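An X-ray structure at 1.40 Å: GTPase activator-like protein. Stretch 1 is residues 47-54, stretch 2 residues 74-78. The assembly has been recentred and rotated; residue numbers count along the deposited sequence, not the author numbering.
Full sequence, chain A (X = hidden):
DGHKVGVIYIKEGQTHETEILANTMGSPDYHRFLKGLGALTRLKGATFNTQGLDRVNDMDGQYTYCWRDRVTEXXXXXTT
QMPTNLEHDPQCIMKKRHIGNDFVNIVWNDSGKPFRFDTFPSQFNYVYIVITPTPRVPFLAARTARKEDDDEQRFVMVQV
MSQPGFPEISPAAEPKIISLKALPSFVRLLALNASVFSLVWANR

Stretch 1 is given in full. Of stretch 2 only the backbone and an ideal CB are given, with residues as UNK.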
# COMPACT_ATOMS: atom_id res chain seq x y z
N THR A 47 2.98 0.91 -21.75
CA THR A 47 3.33 2.14 -22.48
C THR A 47 3.25 3.38 -21.60
O THR A 47 3.25 4.50 -22.10
CB THR A 47 2.44 2.37 -23.71
OG1 THR A 47 1.07 2.36 -23.30
CG2 THR A 47 2.73 1.24 -24.72
N PHE A 48 3.14 3.19 -20.30
CA PHE A 48 3.08 4.28 -19.35
C PHE A 48 4.29 4.12 -18.40
O PHE A 48 4.98 3.08 -18.43
CB PHE A 48 1.76 4.25 -18.55
CG PHE A 48 1.51 2.97 -17.77
CD1 PHE A 48 1.89 2.88 -16.46
CD2 PHE A 48 0.92 1.86 -18.37
CE1 PHE A 48 1.70 1.71 -15.75
CE2 PHE A 48 0.74 0.69 -17.66
CZ PHE A 48 1.11 0.63 -16.36
N ASN A 49 4.50 5.10 -17.52
CA ASN A 49 5.57 5.06 -16.54
C ASN A 49 5.19 4.09 -15.42
O ASN A 49 4.29 4.37 -14.64
CB ASN A 49 5.77 6.46 -15.96
CG ASN A 49 6.98 6.56 -15.01
OD1 ASN A 49 7.44 5.58 -14.46
ND2 ASN A 49 7.43 7.78 -14.75
N THR A 50 5.86 2.94 -15.35
CA THR A 50 5.54 1.91 -14.35
C THR A 50 6.27 2.09 -13.02
O THR A 50 6.14 1.25 -12.15
CB THR A 50 5.84 0.53 -14.86
OG1 THR A 50 7.25 0.46 -15.12
CG2 THR A 50 5.05 0.23 -16.18
N GLN A 51 6.89 3.25 -12.85
CA GLN A 51 7.49 3.59 -11.57
C GLN A 51 8.34 2.48 -11.02
O GLN A 51 8.32 2.16 -9.83
CB GLN A 51 6.41 4.05 -10.59
CG GLN A 51 5.66 5.28 -11.03
CD GLN A 51 6.46 6.54 -10.92
OE1 GLN A 51 7.59 6.56 -10.45
NE2 GLN A 51 5.88 7.64 -11.39
N GLY A 52 9.18 1.95 -11.89
CA GLY A 52 10.16 0.96 -11.48
C GLY A 52 9.73 -0.50 -11.64
O GLY A 52 10.53 -1.42 -11.51
N LEU A 53 8.45 -0.76 -11.84
CA LEU A 53 7.97 -2.15 -12.03
C LEU A 53 8.40 -2.65 -13.40
O LEU A 53 8.27 -1.96 -14.40
CB LEU A 53 6.44 -2.21 -11.89
CG LEU A 53 5.87 -1.87 -10.52
CD1 LEU A 53 4.37 -1.77 -10.63
CD2 LEU A 53 6.27 -2.91 -9.51
N ASP A 54 8.91 -3.88 -13.45
CA ASP A 54 9.44 -4.43 -14.69
C ASP A 54 8.38 -4.50 -15.78
O ASP A 54 7.33 -5.08 -15.62
CB ASP A 54 9.95 -5.85 -14.41
CG ASP A 54 10.64 -6.52 -15.64
OD1 ASP A 54 11.18 -5.82 -16.48
OD2 ASP A 54 10.61 -7.74 -15.60
N UNK A 74 -1.09 7.53 -10.30
CA UNK A 74 -0.46 6.78 -9.21
C UNK A 74 -0.28 5.36 -9.70
O UNK A 74 -1.22 4.73 -10.12
CB UNK A 74 -1.29 6.83 -7.92
N UNK A 75 0.94 4.83 -9.56
CA UNK A 75 1.22 3.41 -9.73
C UNK A 75 1.38 2.84 -8.34
O UNK A 75 2.22 3.34 -7.55
CB UNK A 75 2.46 3.16 -10.59
N UNK A 76 0.58 1.82 -8.02
CA UNK A 76 0.72 1.14 -6.73
C UNK A 76 1.74 0.01 -6.86
O UNK A 76 1.84 -0.66 -7.91
CB UNK A 76 -0.63 0.60 -6.25
N UNK A 77 2.51 -0.16 -5.80
CA UNK A 77 3.50 -1.24 -5.70
C UNK A 77 2.95 -2.22 -4.71
O UNK A 77 3.10 -2.04 -3.50
CB UNK A 77 4.88 -0.74 -5.28
N UNK A 78 2.24 -3.23 -5.18
CA UNK A 78 1.42 -4.10 -4.35
C UNK A 78 2.23 -5.39 -4.09
O UNK A 78 2.41 -6.19 -5.00
CB UNK A 78 0.08 -4.40 -5.02

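Position 74 lies in a strand that begins earlier in the chain; its CA-to-CB bond is directed away from stretch 1, and no atom of that stretch lies within 5.5 Å of the ideal CB. Stretch 1 therefore sets no requirement here; phi/psi of -127/129° is ordinary strand geometry, compatible with beta-branched residues among many others. The deposited residue is Ile74, which makes no contact across the stretches.

Position 75 is the opposite case. Its CA-to-CB bond points toward stretch 1, and the ideal CB sits 3.9 Å from Gln51 CG, 4.4 Å from Thr50 O and 4.6 Å from Asn49 O. Around it are the aliphatic part of Gln51, the Leu53 side chain and the Phe48 ring. Such close surroundings favour a compact, mainly apolar group; alanine, valine or perhaps isoleucine could be considered, and threonine too if its hydroxyl found a partner such as a nearby carbonyl, and phi/psi of -104/124° accommodates beta-branching. The residue is Val75, chi1 176° (t), and its methyls approach different neighbours. CG1 packs 3.8 Å from Leu53 CD1 and lies 3.7 Å from Thr50 O. CG2 lies 3.8 Å from Gln51 CG and 3.4 Å from Asn49 O, and it meets the edge of the Phe48 ring, 4.4 Å from Phe48 CE1.

At position 76 the CA-to-CB bond again points away, with nothing of stretch 1 within 5.5 Å of the ideal CB, so the visible atoms leave the choice wide. It is Phe76, chi1 -66° (m). Its contact with stretch 1 comes through the backbone: Phe76 O is 3.9 Å from Leu53 CD1.

Position 77 points sideways, its ideal CB 5.0 Å from Leu53 CD2. Further out, the type I' turn from Thr50 to Leu53 presents the carbonyl of Gln51. Thr50 O already accepts from Leu53 N at 3.1 Å, whereas Gln51 O receives no hydrogen bond from within stretch 1. A medium or long side chain carrying a donor would suit, such as histidine, glutamine or lysine; an apolar chain could pack on Leu53 but would leave the carbonyl unanswered. The residue is His77, chi1 -64° (m), whose ring brings NE2 to 2.8 Å from Gln51 O. NE2 is the donor, with an N-H...O angle of 136°, and the acceptor lies at the ring edge, near its plane. His77 CD2 also packs 3.7 Å from Leu53 CG, while ND1 is hydrogen-bonded elsewhere in the structure.

Position 78 points sideways beyond the reach of stretch 1, which leaves its identity open. It is Val78, chi1 -176° (t), whose side chain comes no nearer than 7.4 Å to any atom of stretch 1.

Stretch 2 (74-78) IVFHV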
# COMPACT_ATOMS: atom_id res chain seq x y z
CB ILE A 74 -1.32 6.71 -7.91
CG1 ILE A 74 -1.79 8.07 -7.51
CG2 ILE A 74 -0.57 5.98 -6.81
CD1 ILE A 74 -2.86 7.99 -6.36
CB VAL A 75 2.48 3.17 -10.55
CG1 VAL A 75 2.79 1.68 -10.63
CG2 VAL A 75 2.32 3.74 -11.94
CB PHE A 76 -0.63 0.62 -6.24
CG PHE A 76 -1.59 1.76 -5.91
CD1 PHE A 76 -2.54 2.14 -6.83
CD2 PHE A 76 -1.43 2.50 -4.73
CE1 PHE A 76 -3.40 3.21 -6.56
CE2 PHE A 76 -2.29 3.55 -4.46
CZ PHE A 76 -3.26 3.90 -5.40
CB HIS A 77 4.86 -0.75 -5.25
CG HIS A 77 5.53 0.19 -6.18
ND1 HIS A 77 6.45 1.11 -5.74
CD2 HIS A 77 5.53 0.25 -7.54
CE1 HIS A 77 6.98 1.73 -6.79
NE2 HIS A 77 6.44 1.22 -7.91
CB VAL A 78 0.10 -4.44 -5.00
CG1 VAL A 78 -0.76 -5.26 -4.05
CG2 VAL A 78 -0.64 -3.12 -5.42
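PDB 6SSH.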